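Local coordinates for protein JamJ (Lyngbya majuscula, PDB 5DOZ) that serves as an NADPH-binding enoyl reductase of a polyketide synthase and probably takes part in forming a cyclopropane ring, at residues I226-T231 with G247-I252; Y235-L240 with K256-S261. All coordinates share one frame; numbering follows the deposited sequence.

Contact 1 (I226-T231 with G247-I252); sequences IFNSLT and GRYIEI. With NDP (NADPH dihydro-nicotinamide-adenine-dinucleotide phosphate), chain E.
N228 carries its CG anti to its own backbone N (chi1 174°), and E251, with its CG likewise anti, bends its chain at chi2 (69°); the two are paired across parallel strands with side chains on the same face of the sheet, and these torsions lay the amide and the carboxylate side by side. Their planes are turned about 80° apart, and the bond from N228 ND2 to E251 OE1, although 2.7 Å long, is weak because the N-H is poorly aimed. The same ND2 lies in the plane of the Y249 ring, at its edge, and its firmer bond runs 3.1 Å to L230 O. N228 OD1 in turn accepts the backbone N of L230 at 2.7 Å, which makes an Asx turn, so both ends of the amide hold the chain where the strand gives way to a loop. E251 OE2 accepts from the backbone N of S253 and rests 3.4 Å from T231 CG2.

The backbones illustrate parallel pairing: I226 and N228 each donate their N and offer their O to the neighbouring segment, engaging R248, I250 and I252. On the opposite face F227 meets I250 at a slant, CD1 at 4.0 Å from I250 CG2, and its CZ reaches equally close to I252 CD1, just past the strand end.

The NADPH is met just past the C-terminal ends of these strands, as in other Rossmann domains. I252 O accepts N7N of the NADPH carboxamide at 3.1 Å, while L230 CD2 comes within 3.5 Å of adenine N3A.

In the six-stranded sheet, strand 223-228 lies between 157-160 and 247-251, and the latter continues the pairing to 271-274. Helix 235-242 packs on the face bearing I226 and N228, where its N239 hydrogen-bonds Y249 OH.

Contact 2 (Y235-L240 with K256-S261); sequences YIQKNL and KIWSHS
I236 and W258 lie alongside one another, their side chains running in opposite senses, with the isoleucine branches on one face of the indole. The helix that carries I236, 235-242, belongs to the beta-alpha-beta crossover between strands 223-228 and 247-251 of the Rossmann domain, whereas W258 sits in the loop that leads from the second of these strands to helix 260-266. The contact thus ties the crossover helix to the loop that leaves the second strand.

Its centre is a CH-pi contact. I236 CG2, anti to the backbone N, hangs over the six-membered ring, 3.6 Å from the centroid and only 15° off the ring normal. The other branch reaches along the same face to the pyrrole part, where CD1 stands 3.5 Å from W258 CD1. One residue thereby spreads over both rings of the indole.

Two further residues of the helix meet the benzene end. Q237, its chain bent at chi2, brings OE1 to the rim in the plane of the ring, 3.8 Å from W258 CH2, with the amide plane turned 73° from the indole; an oxygen placed there would probably be favoured by the slightly positive ring hydrogens. Its NE2 is turned to D241 in a weak hydrogen bond.

On the loop side, W258 O accepts a hydrogen bond from the hydroxyl of Y272, and the indole also touches V263 of helix 260-266. An alanine in place of W258 removes the flat surface against I236 CG2 and CD1 and would probably leave a gap between helix 235-242 and the loop. The last piece of the contact comes from L240, one turn beyond I236, whose CD1 approaches the indole obliquely and ends 3.6 Å from W258 CZ3.

Contacts 1 and 2 are neighbours in the Rossmann domain, their centres about 9 Å apart. Their segments alternate along the chain: strand 226-228 and its loop, helical segment 235-240, strand 247-251, then loop 256-261. Contact 1 pairs two adjacent strands of the parallel sheet, and contact 2 joins the elements that follow each of them, one layer out from that sheet. The two meet through N239, whose ND2 packs against the amide of N228 and whose backbone O lies close to I226, and through Y235, whose CB packs on L230 O. Helix 235-242 therefore packs on the cofactor-facing strand ends of contact 1 and meets W258 farther from the NADPH.

Contact 1 (I226-T231 with G247-I252)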
# COMPACT_ATOMS: atom_id res chain seq x y z
N ILE A 226 -12.71 6.66 -9.42
CA ILE A 226 -12.10 5.33 -9.53
C ILE A 226 -10.80 5.28 -8.74
O ILE A 226 -9.96 6.18 -8.86
CB ILE A 226 -11.84 4.91 -10.99
CG1 ILE A 226 -13.14 4.91 -11.80
CG2 ILE A 226 -11.21 3.52 -11.06
CD1 ILE A 226 -12.96 4.64 -13.27
N PHE A 227 -10.64 4.23 -7.93
CA PHE A 227 -9.40 3.94 -7.23
C PHE A 227 -8.81 2.71 -7.92
O PHE A 227 -9.26 1.58 -7.68
CB PHE A 227 -9.69 3.69 -5.75
CG PHE A 227 -8.47 3.43 -4.91
CD1 PHE A 227 -7.71 4.49 -4.40
CD2 PHE A 227 -8.09 2.13 -4.58
CE1 PHE A 227 -6.60 4.25 -3.61
CE2 PHE A 227 -6.97 1.89 -3.79
CZ PHE A 227 -6.23 2.95 -3.31
N ASN A 228 -7.82 2.93 -8.79
CA ASN A 228 -7.37 1.88 -9.71
C ASN A 228 -5.91 1.49 -9.61
O ASN A 228 -5.04 2.33 -9.38
CB ASN A 228 -7.68 2.27 -11.16
CG ASN A 228 -7.12 1.28 -12.15
OD1 ASN A 228 -7.37 0.08 -12.05
ND2 ASN A 228 -6.32 1.77 -13.10
N SER A 229 -5.64 0.20 -9.82
CA SER A 229 -4.28 -0.32 -9.92
C SER A 229 -4.10 -1.32 -11.08
O SER A 229 -3.06 -1.98 -11.17
CB SER A 229 -3.82 -0.93 -8.59
OG SER A 229 -4.32 -2.25 -8.42
N LEU A 230 -5.09 -1.42 -11.95
CA LEU A 230 -5.05 -2.36 -13.09
C LEU A 230 -4.90 -1.62 -14.42
O LEU A 230 -5.78 -0.83 -14.79
CB LEU A 230 -6.31 -3.24 -13.12
CG LEU A 230 -6.76 -3.95 -11.84
CD1 LEU A 230 -8.06 -4.70 -12.08
CD2 LEU A 230 -5.68 -4.89 -11.31
N THR A 231 -3.81 -1.90 -15.14
CA THR A 231 -3.45 -1.13 -16.34
C THR A 231 -3.22 -1.96 -17.60
O THR A 231 -2.97 -1.40 -18.67
CB THR A 231 -2.19 -0.29 -16.11
OG1 THR A 231 -1.11 -1.14 -15.69
CG2 THR A 231 -2.44 0.79 -15.06
N GLY A 247 -15.35 13.24 -13.46
CA GLY A 247 -14.84 12.16 -12.61
C GLY A 247 -13.36 12.25 -12.29
O GLY A 247 -12.61 12.92 -13.00
N ARG A 248 -12.94 11.57 -11.23
CA ARG A 248 -11.55 11.63 -10.76
C ARG A 248 -10.87 10.26 -10.78
O ARG A 248 -11.39 9.29 -10.21
CB ARG A 248 -11.49 12.26 -9.37
CG ARG A 248 -11.88 13.74 -9.35
CD ARG A 248 -12.69 14.06 -8.11
NE ARG A 248 -14.12 13.93 -8.35
CZ ARG A 248 -15.04 13.72 -7.41
NH1 ARG A 248 -14.70 13.61 -6.13
NH2 ARG A 248 -16.32 13.63 -7.77
N TYR A 249 -9.72 10.18 -11.44
CA TYR A 249 -9.03 8.92 -11.69
C TYR A 249 -7.78 8.80 -10.83
O TYR A 249 -6.74 9.39 -11.15
CB TYR A 249 -8.64 8.81 -13.17
CG TYR A 249 -8.32 7.40 -13.66
CD1 TYR A 249 -7.57 6.50 -12.88
CD2 TYR A 249 -8.73 6.99 -14.92
CE1 TYR A 249 -7.27 5.23 -13.34
CE2 TYR A 249 -8.44 5.72 -15.39
CZ TYR A 249 -7.71 4.84 -14.60
OH TYR A 249 -7.44 3.58 -15.09
N ILE A 250 -7.88 8.04 -9.74
CA ILE A 250 -6.73 7.73 -8.90
C ILE A 250 -6.03 6.48 -9.43
O ILE A 250 -6.57 5.37 -9.33
CB ILE A 250 -7.13 7.49 -7.43
CG1 ILE A 250 -8.09 8.57 -6.93
CG2 ILE A 250 -5.89 7.40 -6.54
CD1 ILE A 250 -8.95 8.13 -5.77
N GLU A 251 -4.85 6.67 -10.00
CA GLU A 251 -4.04 5.57 -10.51
C GLU A 251 -2.84 5.37 -9.58
O GLU A 251 -2.05 6.30 -9.39
CB GLU A 251 -3.57 5.88 -11.93
CG GLU A 251 -2.70 4.81 -12.55
CD GLU A 251 -3.46 3.53 -12.84
OE1 GLU A 251 -4.34 3.56 -13.73
OE2 GLU A 251 -3.17 2.50 -12.18
N ILE A 252 -2.70 4.17 -9.02
CA ILE A 252 -1.59 3.87 -8.09
C ILE A 252 -0.62 2.83 -8.65
O ILE A 252 0.33 2.43 -7.97
CB ILE A 252 -2.09 3.45 -6.68
CG1 ILE A 252 -2.69 2.04 -6.70
CG2 ILE A 252 -3.08 4.47 -6.13
CD1 ILE A 252 -3.05 1.49 -5.33
PA NDP E . -1.93 -6.84 -3.41
O1A NDP E . -0.99 -7.90 -3.95
O2A NDP E . -2.49 -6.96 -2.02
O5B NDP E . -3.20 -6.74 -4.40
C5B NDP E . -3.17 -7.28 -5.72
C4B NDP E . -4.61 -7.65 -6.07
O4B NDP E . -4.78 -7.57 -7.49
C3B NDP E . -4.97 -9.08 -5.67
O3B NDP E . -5.62 -9.14 -4.39
C2B NDP E . -5.95 -9.49 -6.73
O2B NDP E . -7.26 -9.27 -6.23
C1B NDP E . -5.74 -8.54 -7.89
N9A NDP E . -5.24 -9.25 -9.09
C8A NDP E . -4.27 -10.18 -9.12
N7A NDP E . -4.07 -10.61 -10.38
C5A NDP E . -4.91 -9.93 -11.18
C6A NDP E . -5.22 -9.88 -12.63
N6A NDP E . -4.56 -10.67 -13.50
N1A NDP E . -6.18 -9.03 -13.05
C2A NDP E . -6.86 -8.23 -12.20
N3A NDP E . -6.62 -8.22 -10.87
C4A NDP E . -5.68 -9.03 -10.32
O3 NDP E . -1.26 -5.39 -3.62
PN NDP E . -1.67 -4.02 -2.90
O1N NDP E . -3.14 -4.00 -2.62
O2N NDP E . -0.70 -3.76 -1.78
O5D NDP E . -1.39 -2.92 -4.04
C5D NDP E . -2.03 -2.98 -5.32
C4D NDP E . -1.20 -2.24 -6.37
O4D NDP E . -0.92 -0.90 -5.95
C3D NDP E . 0.16 -2.88 -6.61
O3D NDP E . 0.43 -2.79 -8.00
C2D NDP E . 1.13 -2.02 -5.82
O2D NDP E . 2.47 -2.05 -6.31
C1D NDP E . 0.49 -0.64 -5.92
N1N NDP E . 0.82 0.22 -4.79
C2N NDP E . 1.19 1.48 -5.06
C3N NDP E . 1.25 2.45 -4.06
C7N NDP E . 1.43 3.89 -4.44
O7N NDP E . 1.96 4.68 -3.66
N7N NDP E . 0.99 4.30 -5.63
C4N NDP E . 1.29 2.03 -2.61
C5N NDP E . 0.76 0.67 -2.45
C6N NDP E . 0.63 -0.20 -3.53
P2B NDP E . -8.52 -10.05 -6.84
O1X NDP E . -8.20 -11.51 -6.65
O2X NDP E . -9.64 -9.53 -5.98
O3X NDP E . -8.59 -9.60 -8.28

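Contact 2 (Y235-L240 with K256-S261)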
# COMPACT_ATOMS: atom_id res chain seq x y z
N TYR A 235 -7.99 -2.15 -19.80
CA TYR A 235 -8.50 -1.77 -18.47
C TYR A 235 -8.59 -0.26 -18.24
O TYR A 235 -9.54 0.21 -17.60
CB TYR A 235 -7.67 -2.41 -17.36
CG TYR A 235 -8.16 -3.78 -16.93
CD1 TYR A 235 -7.71 -4.93 -17.56
CD2 TYR A 235 -9.08 -3.91 -15.88
CE1 TYR A 235 -8.16 -6.18 -17.17
CE2 TYR A 235 -9.53 -5.16 -15.48
CZ TYR A 235 -9.06 -6.29 -16.13
OH TYR A 235 -9.50 -7.54 -15.74
N ILE A 236 -7.61 0.50 -18.73
CA ILE A 236 -7.63 1.95 -18.54
C ILE A 236 -8.79 2.60 -19.31
O ILE A 236 -9.50 3.44 -18.77
CB ILE A 236 -6.27 2.61 -18.86
CG1 ILE A 236 -5.23 2.18 -17.81
CG2 ILE A 236 -6.41 4.13 -18.88
CD1 ILE A 236 -3.80 2.57 -18.12
N GLN A 237 -8.96 2.19 -20.57
CA GLN A 237 -10.05 2.71 -21.41
C GLN A 237 -11.42 2.36 -20.82
O GLN A 237 -12.33 3.19 -20.84
CB GLN A 237 -9.92 2.18 -22.85
CG GLN A 237 -10.95 2.73 -23.82
CD GLN A 237 -10.80 4.23 -24.06
OE1 GLN A 237 -9.91 4.66 -24.80
NE2 GLN A 237 -11.66 5.02 -23.43
N LYS A 238 -11.55 1.14 -20.31
CA LYS A 238 -12.79 0.70 -19.66
C LYS A 238 -13.08 1.52 -18.40
O LYS A 238 -14.24 1.84 -18.13
CB LYS A 238 -12.73 -0.80 -19.32
CG LYS A 238 -12.80 -1.73 -20.53
CD LYS A 238 -14.06 -1.50 -21.37
CE LYS A 238 -14.11 -2.46 -22.56
NZ LYS A 238 -12.92 -2.37 -23.45
N ASN A 239 -12.03 1.84 -17.65
CA ASN A 239 -12.17 2.73 -16.49
C ASN A 239 -12.67 4.12 -16.89
O ASN A 239 -13.56 4.67 -16.24
CB ASN A 239 -10.84 2.85 -15.72
CG ASN A 239 -10.50 1.59 -14.94
OD1 ASN A 239 -11.36 0.78 -14.61
ND2 ASN A 239 -9.21 1.42 -14.64
N LEU A 240 -12.12 4.69 -17.96
CA LEU A 240 -12.58 5.99 -18.45
C LEU A 240 -14.07 5.96 -18.81
O LEU A 240 -14.78 6.93 -18.54
CB LEU A 240 -11.76 6.45 -19.66
CG LEU A 240 -10.25 6.68 -19.50
CD1 LEU A 240 -9.68 7.22 -20.80
CD2 LEU A 240 -9.93 7.63 -18.36
N LYS A 256 3.44 1.21 -16.55
CA LYS A 256 2.78 1.39 -17.85
C LYS A 256 1.47 2.17 -17.73
O LYS A 256 0.40 1.67 -18.11
CB LYS A 256 2.56 0.04 -18.54
CG LYS A 256 3.82 -0.80 -18.73
CD LYS A 256 4.71 -0.27 -19.84
CE LYS A 256 5.94 -1.15 -20.02
NZ LYS A 256 6.87 -0.62 -21.06
N ILE A 257 1.55 3.39 -17.20
CA ILE A 257 0.37 4.26 -17.06
C ILE A 257 0.29 5.31 -18.17
O ILE A 257 1.30 5.65 -18.79
CB ILE A 257 0.32 4.94 -15.67
CG1 ILE A 257 1.52 5.87 -15.46
CG2 ILE A 257 0.21 3.89 -14.56
CD1 ILE A 257 1.29 6.96 -14.43
N TRP A 258 -0.92 5.80 -18.43
CA TRP A 258 -1.15 6.87 -19.40
C TRP A 258 -0.64 8.20 -18.84
O TRP A 258 -0.67 8.43 -17.63
CB TRP A 258 -2.64 6.97 -19.72
CG TRP A 258 -3.19 5.84 -20.56
CD1 TRP A 258 -2.64 4.60 -20.75
CD2 TRP A 258 -4.41 5.84 -21.30
NE1 TRP A 258 -3.44 3.84 -21.57
CE2 TRP A 258 -4.53 4.58 -21.92
CE3 TRP A 258 -5.42 6.79 -21.51
CZ2 TRP A 258 -5.62 4.24 -22.73
CZ3 TRP A 258 -6.51 6.46 -22.31
CH2 TRP A 258 -6.60 5.19 -22.92
N SER A 259 -0.18 9.07 -19.73
CA SER A 259 0.29 10.40 -19.34
C SER A 259 -0.89 11.38 -19.28
O SER A 259 -2.01 11.03 -19.67
CB SER A 259 1.38 10.90 -20.29
OG SER A 259 0.94 10.91 -21.63
N HIS A 260 -0.63 12.59 -18.81
CA HIS A 260 -1.70 13.58 -18.63
C HIS A 260 -2.43 14.02 -19.90
O HIS A 260 -3.65 14.24 -19.87
CB HIS A 260 -1.20 14.80 -17.84
CG HIS A 260 -1.49 14.73 -16.38
ND1 HIS A 260 -0.54 14.38 -15.44
CD2 HIS A 260 -2.64 14.94 -15.69
CE1 HIS A 260 -1.08 14.40 -14.24
NE2 HIS A 260 -2.36 14.73 -14.36
N SER A 261 -1.71 14.13 -21.01
CA SER A 261 -2.31 14.53 -22.29
C SER A 261 -3.05 13.37 -22.95
O SER A 261 -4.08 13.57 -23.60
CB SER A 261 -1.27 15.12 -23.24
OG SER A 261 -0.22 14.20 -23.49